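Side-chain contacts in Old Yellow Enzyme (Pichia, PDB 6AGZ), which probably catalyses the asymmetric reduction of the carbon-carbon double bond of enone compounds, using a bound flavin mononucleotide as its redox cofactor: residues A[50-53]-A[54-58]; A[382-385]-A[386-389]; A[97-100]-A[101-105]; A[364-367]-A[368-371]. All coordinates share one frame; numbering follows the deposited sequence.

Contact 1. Residues A[50-53]-A[54-58]; sequences LSYY and SQRAE
Tyr52 and Arg56, one turn apart on helix 47-57 between the first two strands of the TIM barrel, form an off-centre cation-pi stack. The guanidinium lies nearly flat on one face of the phenol ring, the planes 23° apart, and it sits over the CD1-CE1 side, with Arg56 CZ 3.5 Å from Tyr52 CE1. Tyr52 suits the place because its ring gives the cation a flat, electron-rich surface; Arg56 suits it because its chain, extended from CG to NE, spans the turn.

One side-chain pair is hydrogen-bonded along the same helix. Gln55 NE2 donates a hydrogen bond to Ser51 OG at 3.0 Å, with the hydroxyl almost in the amide plane; Ser51 presents OG by turning it anti to the backbone N (chi1 173°), a short side chain meeting a long one. Ser54 OG looks outward instead, to Glu99 on helix 87-102, and Tyr53 OH is bonded to Glu67.

In the backbone, Gln55 N reaches Ser51 O at 2.9 Å and Ala57 N reaches Tyr53 O at 2.9 Å, whereas Arg56 N makes a weak bond to Tyr53 O at 3.3 Å.

The guanidinium has polar partners too. Arg56 NE is bonded to Phe346 O, which helps fix its rotation, and Arg56 NH1 meets Tyr52 O at 2.9 Å, the N-H...O angle being 145°.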
loop_
_atom_site.group_PDB
_atom_site.type_symbol
_atom_site.label_atom_id
_atom_site.label_comp_id
_atom_site.label_asym_id
_atom_site.label_seq_id
_atom_site.Cartn_x
_atom_site.Cartn_y
_atom_site.Cartn_z
ATOM N N LEU A 50 17.053 -36.240 -5.752
ATOM C CA LEU A 50 17.125 -36.714 -4.375
ATOM C C LEU A 50 18.466 -36.362 -3.743
ATOM O O LEU A 50 18.519 -35.846 -2.620
ATOM C CB LEU A 50 16.877 -38.222 -4.326
ATOM C CG LEU A 50 16.806 -38.866 -2.940
ATOM C CD1 LEU A 50 16.131 -37.942 -1.948
ATOM C CD2 LEU A 50 16.073 -40.194 -3.004
ATOM N N SER A 51 19.566 -36.632 -4.451
ATOM C CA SER A 51 20.872 -36.213 -3.951
ATOM C C SER A 51 20.966 -34.694 -3.876
ATOM O O SER A 51 21.571 -34.140 -2.946
ATOM C CB SER A 51 21.978 -36.779 -4.841
ATOM O OG SER A 51 23.245 -36.264 -4.470
ATOM N N TYR A 52 20.350 -34.008 -4.840
ATOM C CA TYR A 52 20.399 -32.552 -4.911
ATOM C C TYR A 52 19.811 -31.915 -3.658
ATOM O O TYR A 52 20.433 -31.044 -3.038
ATOM C CB TYR A 52 19.657 -32.096 -6.171
ATOM C CG TYR A 52 19.456 -30.608 -6.339
ATOM C CD1 TYR A 52 20.455 -29.806 -6.876
ATOM C CD2 TYR A 52 18.245 -30.012 -6.010
ATOM C CE1 TYR A 52 20.264 -28.448 -7.051
ATOM C CE2 TYR A 52 18.044 -28.657 -6.183
ATOM C CZ TYR A 52 19.057 -27.880 -6.704
ATOM O OH TYR A 52 18.860 -26.529 -6.878
ATOM N N TYR A 53 18.610 -32.342 -3.262
ATOM C CA TYR A 53 18.013 -31.823 -2.037
ATOM C C TYR A 53 18.656 -32.417 -0.790
ATOM O O TYR A 53 18.652 -31.777 0.268
ATOM C CB TYR A 53 16.508 -32.089 -2.028
ATOM C CG TYR A 53 15.734 -31.253 -3.023
ATOM C CD1 TYR A 53 15.419 -29.930 -2.749
ATOM C CD2 TYR A 53 15.318 -31.788 -4.235
ATOM C CE1 TYR A 53 14.713 -29.160 -3.656
ATOM C CE2 TYR A 53 14.611 -31.028 -5.147
ATOM C CZ TYR A 53 14.311 -29.715 -4.852
ATOM O OH TYR A 53 13.607 -28.955 -5.759
ATOM N N SER A 54 19.206 -33.629 -0.894
ATOM C CA SER A 54 19.838 -34.265 0.259
ATOM C C SER A 54 21.064 -33.485 0.713
ATOM O O SER A 54 21.252 -33.244 1.912
ATOM C CB SER A 54 20.212 -35.708 -0.080
ATOM O OG SER A 54 20.929 -36.313 0.982
ATOM N N GLN A 55 21.917 -33.084 -0.236
ATOM C CA GLN A 55 23.115 -32.330 0.122
ATOM C C GLN A 55 22.767 -30.991 0.760
ATOM O O GLN A 55 23.505 -30.504 1.624
ATOM C CB GLN A 55 23.989 -32.115 -1.111
ATOM C CG GLN A 55 24.487 -33.397 -1.754
ATOM C CD GLN A 55 25.299 -33.138 -3.005
ATOM O OE1 GLN A 55 26.068 -32.179 -3.070
ATOM N NE2 GLN A 55 25.127 -33.988 -4.010
ATOM N N ARG A 56 21.651 -30.389 0.358
ATOM C CA ARG A 56 21.231 -29.104 0.895
ATOM C C ARG A 56 20.424 -29.236 2.177
ATOM O O ARG A 56 20.240 -28.238 2.883
ATOM C CB ARG A 56 20.435 -28.340 -0.166
ATOM C CG ARG A 56 21.334 -27.855 -1.285
ATOM C CD ARG A 56 20.613 -27.624 -2.596
ATOM N NE ARG A 56 21.554 -27.141 -3.603
ATOM C CZ ARG A 56 22.399 -27.922 -4.270
ATOM N NH1 ARG A 56 22.419 -29.229 -4.041
ATOM N NH2 ARG A 56 23.227 -27.398 -5.163
ATOM N N ALA A 57 19.944 -30.437 2.495
ATOM C CA ALA A 57 19.346 -30.695 3.793
ATOM C C ALA A 57 20.371 -31.139 4.827
ATOM O O ALA A 57 20.078 -31.104 6.028
ATOM C CB ALA A 57 18.243 -31.751 3.662
ATOM N N GLU A 58 21.565 -31.535 4.390
ATOM C CA GLU A 58 22.619 -31.941 5.308
ATOM C C GLU A 58 23.233 -30.725 5.992
ATOM O O GLU A 58 23.508 -29.706 5.352
ATOM C CB GLU A 58 23.698 -32.719 4.554
ATOM C CG GLU A 58 24.825 -33.259 5.419
ATOM C CD GLU A 58 25.971 -33.814 4.592
ATOM O OE1 GLU A 58 26.269 -33.234 3.526
ATOM O OE2 GLU A 58 26.569 -34.832 5.001
#

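Contact 2. Residues A[382-385]-A[386-389]; sequences WGKY and GEPE
Glu387 turns its CG anti to the carbonyl carbon (chi1 -68°) and keeps the rest of its chain extended, long enough to carry the carboxylate back over the turn to Lys384. There OE1 of Glu387 accepts the backbone N-H of Lys384 at 3.0 Å, met from above the carboxylate plane, while the CB of Lys384 rests 3.4 Å from the same oxygen. The lysine ammonium takes no share in this; it runs off to Glu58.

Glu389 has its CG opposite the backbone N and lies alongside Trp382, whose indole offers a broad apolar surface. The carboxylate and indole planes are only 7° apart, and Glu389 OE1 approaches Trp382 CZ3 obliquely at 3.6 Å; the acid suits a place where OE1 also forms a long, weak ion pair with Arg369.

The Lys384 and Glu387 pair spans a type II beta turn, with Trp382 and Glu389 farther from its tip. Glu387 N to Lys384 O, 3.0 Å, closes it. Gly386 fills the third position, where positive phi suits glycine. Gly383, lacking a side chain, lets Glu387 CB and the carbonyl of Pro388 lie close by.

This hairpin-like surface loop lies in the chain between helices 352-358 and 395-398: Tyr385 N bonds Asp351 just before the first of these, Trp382 packs on Pro350, and Lys384 NZ forms a salt bridge with Glu58, next to the end of helix 47-57.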
loop_
_atom_site.group_PDB
_atom_site.type_symbol
_atom_site.label_atom_id
_atom_site.label_comp_id
_atom_site.label_asym_id
_atom_site.label_seq_id
_atom_site.Cartn_x
_atom_site.Cartn_y
_atom_site.Cartn_z
ATOM N N TRP A 382 28.759 -29.715 -8.391
ATOM C CA TRP A 382 29.325 -28.775 -7.437
ATOM C C TRP A 382 29.896 -29.510 -6.233
ATOM O O TRP A 382 29.272 -30.427 -5.690
ATOM C CB TRP A 382 28.265 -27.773 -6.979
ATOM C CG TRP A 382 27.556 -27.110 -8.112
ATOM C CD1 TRP A 382 26.280 -27.349 -8.531
ATOM C CD2 TRP A 382 28.085 -26.106 -8.985
ATOM N NE1 TRP A 382 25.979 -26.550 -9.607
ATOM C CE2 TRP A 382 27.070 -25.778 -9.906
ATOM C CE3 TRP A 382 29.316 -25.449 -9.075
ATOM C CZ2 TRP A 382 27.249 -24.822 -10.904
ATOM C CZ3 TRP A 382 29.491 -24.501 -10.067
ATOM C CH2 TRP A 382 28.463 -24.196 -10.969
ATOM N N GLY A 383 31.090 -29.101 -5.817
ATOM C CA GLY A 383 31.697 -29.654 -4.628
ATOM C C GLY A 383 31.371 -28.846 -3.387
ATOM O O GLY A 383 30.857 -27.730 -3.452
ATOM N N LYS A 384 31.672 -29.436 -2.235
ATOM C CA LYS A 384 31.584 -28.708 -0.980
ATOM C C LYS A 384 32.699 -27.664 -0.920
ATOM O O LYS A 384 33.500 -27.514 -1.847
ATOM C CB LYS A 384 31.656 -29.675 0.200
ATOM C CG LYS A 384 30.585 -30.758 0.188
ATOM C CD LYS A 384 29.867 -30.834 1.527
ATOM C CE LYS A 384 29.151 -32.165 1.707
ATOM N NZ LYS A 384 27.849 -32.214 0.983
ATOM N N TYR A 385 32.744 -26.919 0.182
ATOM C CA TYR A 385 33.785 -25.912 0.350
ATOM C C TYR A 385 35.166 -26.551 0.270
ATOM O O TYR A 385 35.418 -27.595 0.876
ATOM C CB TYR A 385 33.622 -25.182 1.683
ATOM C CG TYR A 385 34.855 -24.400 2.075
ATOM C CD1 TYR A 385 35.180 -23.211 1.434
ATOM C CD2 TYR A 385 35.702 -24.857 3.077
ATOM C CE1 TYR A 385 36.310 -22.497 1.783
ATOM C CE2 TYR A 385 36.835 -24.150 3.434
ATOM C CZ TYR A 385 37.134 -22.970 2.784
ATOM O OH TYR A 385 38.259 -22.263 3.136
ATOM N N GLY A 386 36.059 -25.919 -0.490
ATOM C CA GLY A 386 37.403 -26.419 -0.669
ATOM C C GLY A 386 37.540 -27.573 -1.637
ATOM O O GLY A 386 38.669 -27.999 -1.909
ATOM N N GLU A 387 36.429 -28.094 -2.169
ATOM C CA GLU A 387 36.443 -29.177 -3.135
ATOM C C GLU A 387 36.214 -28.638 -4.543
ATOM O O GLU A 387 35.507 -27.642 -4.724
ATOM C CB GLU A 387 35.367 -30.214 -2.798
ATOM C CG GLU A 387 35.642 -30.979 -1.512
ATOM C CD GLU A 387 34.486 -31.866 -1.098
ATOM O OE1 GLU A 387 33.415 -31.787 -1.735
ATOM O OE2 GLU A 387 34.649 -32.647 -0.137
ATOM N N PRO A 388 36.804 -29.262 -5.556
ATOM C CA PRO A 388 36.735 -28.703 -6.908
ATOM C C PRO A 388 35.417 -29.017 -7.600
ATOM O O PRO A 388 34.712 -29.974 -7.271
ATOM C CB PRO A 388 37.903 -29.388 -7.624
ATOM C CG PRO A 388 37.980 -30.722 -6.965
ATOM C CD PRO A 388 37.612 -30.495 -5.515
ATOM N N GLU A 389 35.097 -28.180 -8.582
ATOM C CA GLU A 389 33.937 -28.422 -9.426
ATOM C C GLU A 389 34.232 -29.551 -10.404
ATOM O O GLU A 389 35.226 -29.508 -11.136
ATOM C CB GLU A 389 33.556 -27.156 -10.189
ATOM C CG GLU A 389 32.353 -27.329 -11.100
ATOM C CD GLU A 389 32.238 -26.231 -12.138
ATOM O OE1 GLU A 389 31.179 -26.138 -12.792
ATOM O OE2 GLU A 389 33.210 -25.464 -12.306
#

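Contact 3. Residues A[97-100]-A[101-105]; sequences VEEV and HKKGS
The imidazole of His101 lies beside Val97, one turn back, both side chains pointing the same way; Val97 CG1 comes in obliquely, 3.5 Å from His101 CE1. At the ring's edge, in its plane, sits the carbonyl oxygen of Ser105, 3.1 Å from His101 CD2. Histidine suits the place because its ring carbons can lie against Val97 while NE2 is bonded to Asp182.

The carboxylate of Glu99 is the other flat group. A bend at chi2 (70°) turns it along the helix toward the two lysines that follow. OE2 forms a salt bridge with Lys103 NZ at 3.2 Å, although the position of that nitrogen is less sure, and it also receives Ser54 OG from helix 47-57. OE1 accepts a hydrogen bond from a water at 2.9 Å, and the same water accepts from Lys102 NZ at 3.1 Å. The extended chain of Lys102 carries its ammonium past the carboxylate, leaving this link to the water.

The helix closes in a Schellman motif: Ser105 N bonds Val100 O at 3.2 Å and Gly104 N bonds His101 O at 2.9 Å. Gly104 suits the reversal because its phi of 95° is easily reached without a side chain.

Helix 87-102 joins strands 63-70 and 106-112 in a beta-alpha-beta crossover of the barrel. Val97 and Val100 pack on Ile107 of the strand that follows, branched apolar residues on the buried side of the helix. Val100 also touches Tyr53 and Ala57 of helix 47-57, and Ser105 OG is bonded to the carbonyl of Ala57.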
loop_
_atom_site.group_PDB
_atom_site.type_symbol
_atom_site.label_atom_id
_atom_site.label_comp_id
_atom_site.label_asym_id
_atom_site.label_seq_id
_atom_site.Cartn_x
_atom_site.Cartn_y
_atom_site.Cartn_z
ATOM N N VAL A 97 11.249 -36.198 0.409
ATOM C CA VAL A 97 10.903 -35.611 1.701
ATOM C C VAL A 97 11.501 -36.426 2.838
ATOM O O VAL A 97 12.054 -35.872 3.797
ATOM C CB VAL A 97 9.375 -35.494 1.844
ATOM C CG1 VAL A 97 9.007 -35.005 3.233
ATOM C CG2 VAL A 97 8.820 -34.562 0.797
ATOM N N GLU A 98 11.397 -37.754 2.753
ATOM C CA GLU A 98 11.929 -38.606 3.811
ATOM C C GLU A 98 13.434 -38.438 3.951
ATOM O O GLU A 98 13.966 -38.441 5.068
ATOM C CB GLU A 98 11.569 -40.066 3.540
ATOM C CG GLU A 98 10.088 -40.369 3.692
ATOM C CD GLU A 98 9.738 -41.786 3.292
ATOM O OE1 GLU A 98 10.611 -42.481 2.731
ATOM O OE2 GLU A 98 8.588 -42.206 3.537
ATOM N N GLU A 99 14.143 -38.279 2.829
ATOM C CA GLU A 99 15.581 -38.049 2.919
ATOM C C GLU A 99 15.889 -36.674 3.505
ATOM O O GLU A 99 16.802 -36.539 4.328
ATOM C CB GLU A 99 16.233 -38.207 1.547
ATOM C CG GLU A 99 17.690 -37.761 1.491
ATOM C CD GLU A 99 18.634 -38.683 2.245
ATOM O OE1 GLU A 99 18.187 -39.737 2.744
ATOM O OE2 GLU A 99 19.835 -38.350 2.338
ATOM N N VAL A 100 15.140 -35.646 3.096
ATOM C CA VAL A 100 15.362 -34.305 3.634
ATOM C C VAL A 100 15.156 -34.291 5.145
ATOM O O VAL A 100 15.928 -33.673 5.887
ATOM C CB VAL A 100 14.448 -33.286 2.925
ATOM C CG1 VAL A 100 14.410 -31.973 3.693
ATOM C CG2 VAL A 100 14.923 -33.052 1.499
ATOM N N HIS A 101 14.117 -34.980 5.625
ATOM C CA HIS A 101 13.854 -35.017 7.061
ATOM C C HIS A 101 14.885 -35.866 7.794
ATOM O O HIS A 101 15.264 -35.547 8.928
ATOM C CB HIS A 101 12.442 -35.538 7.324
ATOM C CG HIS A 101 11.365 -34.547 7.016
ATOM N ND1 HIS A 101 10.081 -34.921 6.686
ATOM C CD2 HIS A 101 11.379 -33.192 6.995
ATOM C CE1 HIS A 101 9.351 -33.841 6.472
ATOM N NE2 HIS A 101 10.114 -32.779 6.653
ATOM N N LYS A 102 15.336 -36.959 7.173
ATOM C CA LYS A 102 16.408 -37.752 7.766
ATOM C C LYS A 102 17.663 -36.910 7.950
ATOM O O LYS A 102 18.383 -37.056 8.944
ATOM C CB LYS A 102 16.696 -38.974 6.892
ATOM C CG LYS A 102 17.724 -39.941 7.459
ATOM C CD LYS A 102 18.019 -41.055 6.466
ATOM C CE LYS A 102 19.127 -41.966 6.964
ATOM N NZ LYS A 102 19.572 -42.926 5.914
ATOM N N LYS A 103 17.925 -36.005 7.009
ATOM C CA LYS A 103 19.051 -35.089 7.108
ATOM C C LYS A 103 18.906 -34.093 8.251
ATOM O O LYS A 103 19.901 -33.465 8.628
ATOM C CB LYS A 103 19.221 -34.347 5.789
ATOM C CG LYS A 103 20.073 -35.064 4.769
ATOM C CD LYS A 103 21.418 -35.456 5.349
ATOM C CE LYS A 103 22.076 -36.533 4.513
ATOM N NZ LYS A 103 22.029 -36.191 3.065
ATOM N N GLY A 104 17.709 -33.928 8.805
ATOM C CA GLY A 104 17.473 -32.962 9.858
ATOM C C GLY A 104 16.961 -31.616 9.398
ATOM O O GLY A 104 16.947 -30.675 10.199
ATOM N N SER A 105 16.547 -31.490 8.142
ATOM C CA SER A 105 15.986 -30.259 7.611
ATOM C C SER A 105 14.487 -30.426 7.382
ATOM O O SER A 105 13.895 -31.469 7.677
ATOM C CB SER A 105 16.699 -29.851 6.321
ATOM O OG SER A 105 18.060 -29.542 6.570
HETATM O O HOH W 1 20.593 -40.976 3.679
#

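Contact 4. Residues A[364-367]-A[368-371]; sequences PYDR and SRFY. With FMN (flavin mononucleotide), chain C.
Phe370 receives the backbone of Arg367 squarely on one ring face: Arg367 CA stands 3.4 Å from the ring centroid and 4° off its normal, a CH-pi contact for which the flat phenylalanine is suited. The arginine chain bends at chi3 round the ring, bringing CE2 of Phe370 over one face of the guanidinium, whose plane stands 75° from that of the ring. Tyr365 CD1 meets the far end of the ring, 3.6 Å from Phe370 CZ.

These side chains border the dimethylbenzene end of the flavin. Phe370 CD2 lies 3.5 Å from C7M of the FMN and Tyr371 OH 3.2 Å from the same methyl, which the ring carbons of both suit. C8M has the arginine end near it, Arg367 NH2 at 4.0 Å.

The backbone here is an Asx turn leading into a short 3-10 turn, in the loop after helix 352-358, beyond strand 338-341, the eighth of the TIM barrel. The short Asp366, CG anti to its own N (chi1 -174°), grips Ser368 twice through OD1, accepting OG at 2.7 Å and the backbone N from the same face, and still offers the anti lone pair of OD2 to Arg369 NH1 at 2.8 Å, a salt bridge. Phe370 N closes on Arg367 O at 3.0 Å.

Farther out, Asp377 holds Arg369 NH2, Arg36 bonds the carbonyls of Arg369 and Phe370, Arg38 that of Arg369 (and weakly Phe370), and Tyr345 meets Tyr365 edge to face.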
loop_
_atom_site.group_PDB
_atom_site.type_symbol
_atom_site.label_atom_id
_atom_site.label_comp_id
_atom_site.label_asym_id
_atom_site.label_seq_id
_atom_site.Cartn_x
_atom_site.Cartn_y
_atom_site.Cartn_z
ATOM N N PRO A 364 30.911 -19.331 -7.316
ATOM C CA PRO A 364 30.034 -18.602 -8.239
ATOM C C PRO A 364 29.037 -19.537 -8.906
ATOM O O PRO A 364 29.358 -20.677 -9.247
ATOM C CB PRO A 364 31.012 -18.003 -9.256
ATOM C CG PRO A 364 32.321 -17.932 -8.529
ATOM C CD PRO A 364 32.337 -19.127 -7.620
ATOM N N TYR A 365 27.812 -19.048 -9.079
ATOM C CA TYR A 365 26.806 -19.835 -9.773
ATOM C C TYR A 365 26.962 -19.682 -11.283
ATOM O O TYR A 365 27.568 -18.729 -11.781
ATOM C CB TYR A 365 25.397 -19.433 -9.330
ATOM C CG TYR A 365 25.065 -17.966 -9.497
ATOM C CD1 TYR A 365 24.627 -17.466 -10.717
ATOM C CD2 TYR A 365 25.169 -17.084 -8.428
ATOM C CE1 TYR A 365 24.315 -16.129 -10.873
ATOM C CE2 TYR A 365 24.858 -15.744 -8.575
ATOM C CZ TYR A 365 24.432 -15.273 -9.799
ATOM O OH TYR A 365 24.121 -13.941 -9.952
ATOM N N ASP A 366 26.404 -20.642 -12.012
ATOM C CA ASP A 366 26.534 -20.712 -13.465
ATOM C C ASP A 366 25.131 -20.729 -14.066
ATOM O O ASP A 366 24.482 -21.779 -14.117
ATOM C CB ASP A 366 27.342 -21.939 -13.879
ATOM C CG ASP A 366 27.633 -21.976 -15.366
ATOM O OD1 ASP A 366 27.308 -20.997 -16.069
ATOM O OD2 ASP A 366 28.202 -22.985 -15.829
ATOM N N ARG A 367 24.673 -19.560 -14.522
ATOM C CA ARG A 367 23.330 -19.445 -15.083
ATOM C C ARG A 367 23.154 -20.313 -16.323
ATOM O O ARG A 367 22.047 -20.799 -16.588
ATOM C CB ARG A 367 23.028 -17.978 -15.403
ATOM C CG ARG A 367 21.866 -17.763 -16.362
ATOM C CD ARG A 367 21.426 -16.308 -16.404
ATOM N NE ARG A 367 20.762 -15.907 -15.168
ATOM C CZ ARG A 367 19.494 -16.183 -14.879
ATOM N NH1 ARG A 367 18.747 -16.864 -15.738
ATOM N NH2 ARG A 367 18.971 -15.778 -13.730
ATOM N N SER A 368 24.231 -20.545 -17.078
ATOM C CA SER A 368 24.127 -21.310 -18.317
ATOM C C SER A 368 23.665 -22.743 -18.085
ATOM O O SER A 368 23.247 -23.407 -19.041
ATOM C CB SER A 368 25.471 -21.317 -19.047
ATOM O OG SER A 368 26.408 -22.146 -18.382
ATOM N N ARG A 369 23.724 -23.235 -16.846
ATOM C CA ARG A 369 23.293 -24.591 -16.524
ATOM C C ARG A 369 22.119 -24.605 -15.551
ATOM O O ARG A 369 21.827 -25.646 -14.952
ATOM C CB ARG A 369 24.462 -25.409 -15.972
ATOM C CG ARG A 369 25.345 -26.011 -17.058
ATOM C CD ARG A 369 26.798 -25.585 -16.923
ATOM N NE ARG A 369 27.651 -26.670 -16.446
ATOM C CZ ARG A 369 28.441 -26.590 -15.381
ATOM N NH1 ARG A 369 28.495 -25.471 -14.673
ATOM N NH2 ARG A 369 29.181 -27.631 -15.025
ATOM N N PHE A 370 21.437 -23.469 -15.383
ATOM C CA PHE A 370 20.225 -23.441 -14.570
ATOM C C PHE A 370 19.174 -24.396 -15.123
ATOM O O PHE A 370 18.562 -25.168 -14.375
ATOM C CB PHE A 370 19.658 -22.021 -14.509
ATOM C CG PHE A 370 20.395 -21.100 -13.575
ATOM C CD1 PHE A 370 21.378 -21.580 -12.727
ATOM C CD2 PHE A 370 20.085 -19.749 -13.537
ATOM C CE1 PHE A 370 22.048 -20.727 -11.866
ATOM C CE2 PHE A 370 20.748 -18.893 -12.679
ATOM C CZ PHE A 370 21.731 -19.381 -11.843
ATOM N N TYR A 371 18.954 -24.358 -16.438
ATOM C CA TYR A 371 17.865 -25.084 -17.077
ATOM C C TYR A 371 18.373 -26.159 -18.034
ATOM O O TYR A 371 17.698 -26.494 -19.010
ATOM C CB TYR A 371 16.938 -24.118 -17.814
ATOM C CG TYR A 371 16.402 -22.994 -16.955
ATOM C CD1 TYR A 371 15.466 -23.240 -15.958
ATOM C CD2 TYR A 371 16.825 -21.685 -17.147
ATOM C CE1 TYR A 371 14.971 -22.215 -15.173
ATOM C CE2 TYR A 371 16.334 -20.653 -16.369
ATOM C CZ TYR A 371 15.409 -20.924 -15.384
ATOM O OH TYR A 371 14.918 -19.899 -14.606
HETATM N N1 FMN C . 10.848 -18.601 -8.004
HETATM C C2 FMN C . 9.644 -19.252 -7.810
HETATM O O2 FMN C . 8.781 -18.748 -7.092
HETATM N N3 FMN C . 9.403 -20.465 -8.422
HETATM C C4 FMN C . 10.368 -21.031 -9.227
HETATM O O4 FMN C . 10.162 -22.113 -9.776
HETATM C C4A FMN C . 11.579 -20.378 -9.422
HETATM N N5 FMN C . 12.539 -20.946 -10.227
HETATM C C5A FMN C . 13.743 -20.307 -10.423
HETATM C C6 FMN C . 14.707 -20.887 -11.237
HETATM C C7 FMN C . 15.923 -20.249 -11.441
HETATM C C7M FMN C . 16.963 -20.878 -12.318
HETATM C C8 FMN C . 16.177 -19.028 -10.832
HETATM C C8M FMN C . 17.490 -18.337 -11.051
HETATM C C9 FMN C . 15.212 -18.447 -10.020
HETATM C C9A FMN C . 13.992 -19.084 -9.810
HETATM N N10 FMN C . 13.026 -18.509 -9.002
HETATM C C10 FMN C . 11.820 -19.157 -8.809
HETATM C "C1'" FMN C . 13.293 -17.194 -8.327
HETATM C "C2'" FMN C . 14.047 -17.486 -7.027
HETATM O "O2'" FMN C . 13.231 -18.269 -6.183
HETATM C "C3'" FMN C . 14.495 -16.224 -6.291
HETATM O "O3'" FMN C . 13.372 -15.478 -5.882
HETATM C "C4'" FMN C . 15.401 -15.368 -7.171
HETATM O "O4'" FMN C . 16.384 -16.182 -7.771
HETATM C "C5'" FMN C . 16.098 -14.274 -6.372
HETATM O "O5'" FMN C . 16.797 -14.851 -5.291
HETATM P P FMN C . 18.406 -14.895 -5.302
HETATM O O1P FMN C . 18.935 -13.504 -5.561
HETATM O O2P FMN C . 18.914 -15.385 -3.968
HETATM O O3P FMN C . 18.865 -15.833 -6.392
HETATM O O HOH W 2 20.204 -22.918 -18.287
#

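How the contacts relate
Contacts 1 and 3, with centres about 8 Å apart, join neighbouring helices of the barrel: Ser54 OG lies 2.7 Å from Glu99 OE2, and Ala57 O 2.6 Å from Ser105 OG. From contact 1 the connection passes to contact 2, about 15 Å away between centres, through the salt bridge of Glu58 OE1 with Lys384 NZ at 3.2 Å. Contact 2 then meets contact 4 by packing of Trp382 on Asp366 and a long, weak ion pair, Glu389 OE1 to Arg369 NH1 at 3.3 Å. Contact 4 alone touches the flavin. The side chain of Tyr52 remains about 8 Å from the FMN. The side chain of Trp382 is about 11 Å from the FMN. Contacts 3 and 4 are farthest apart, about 26 Å between centres.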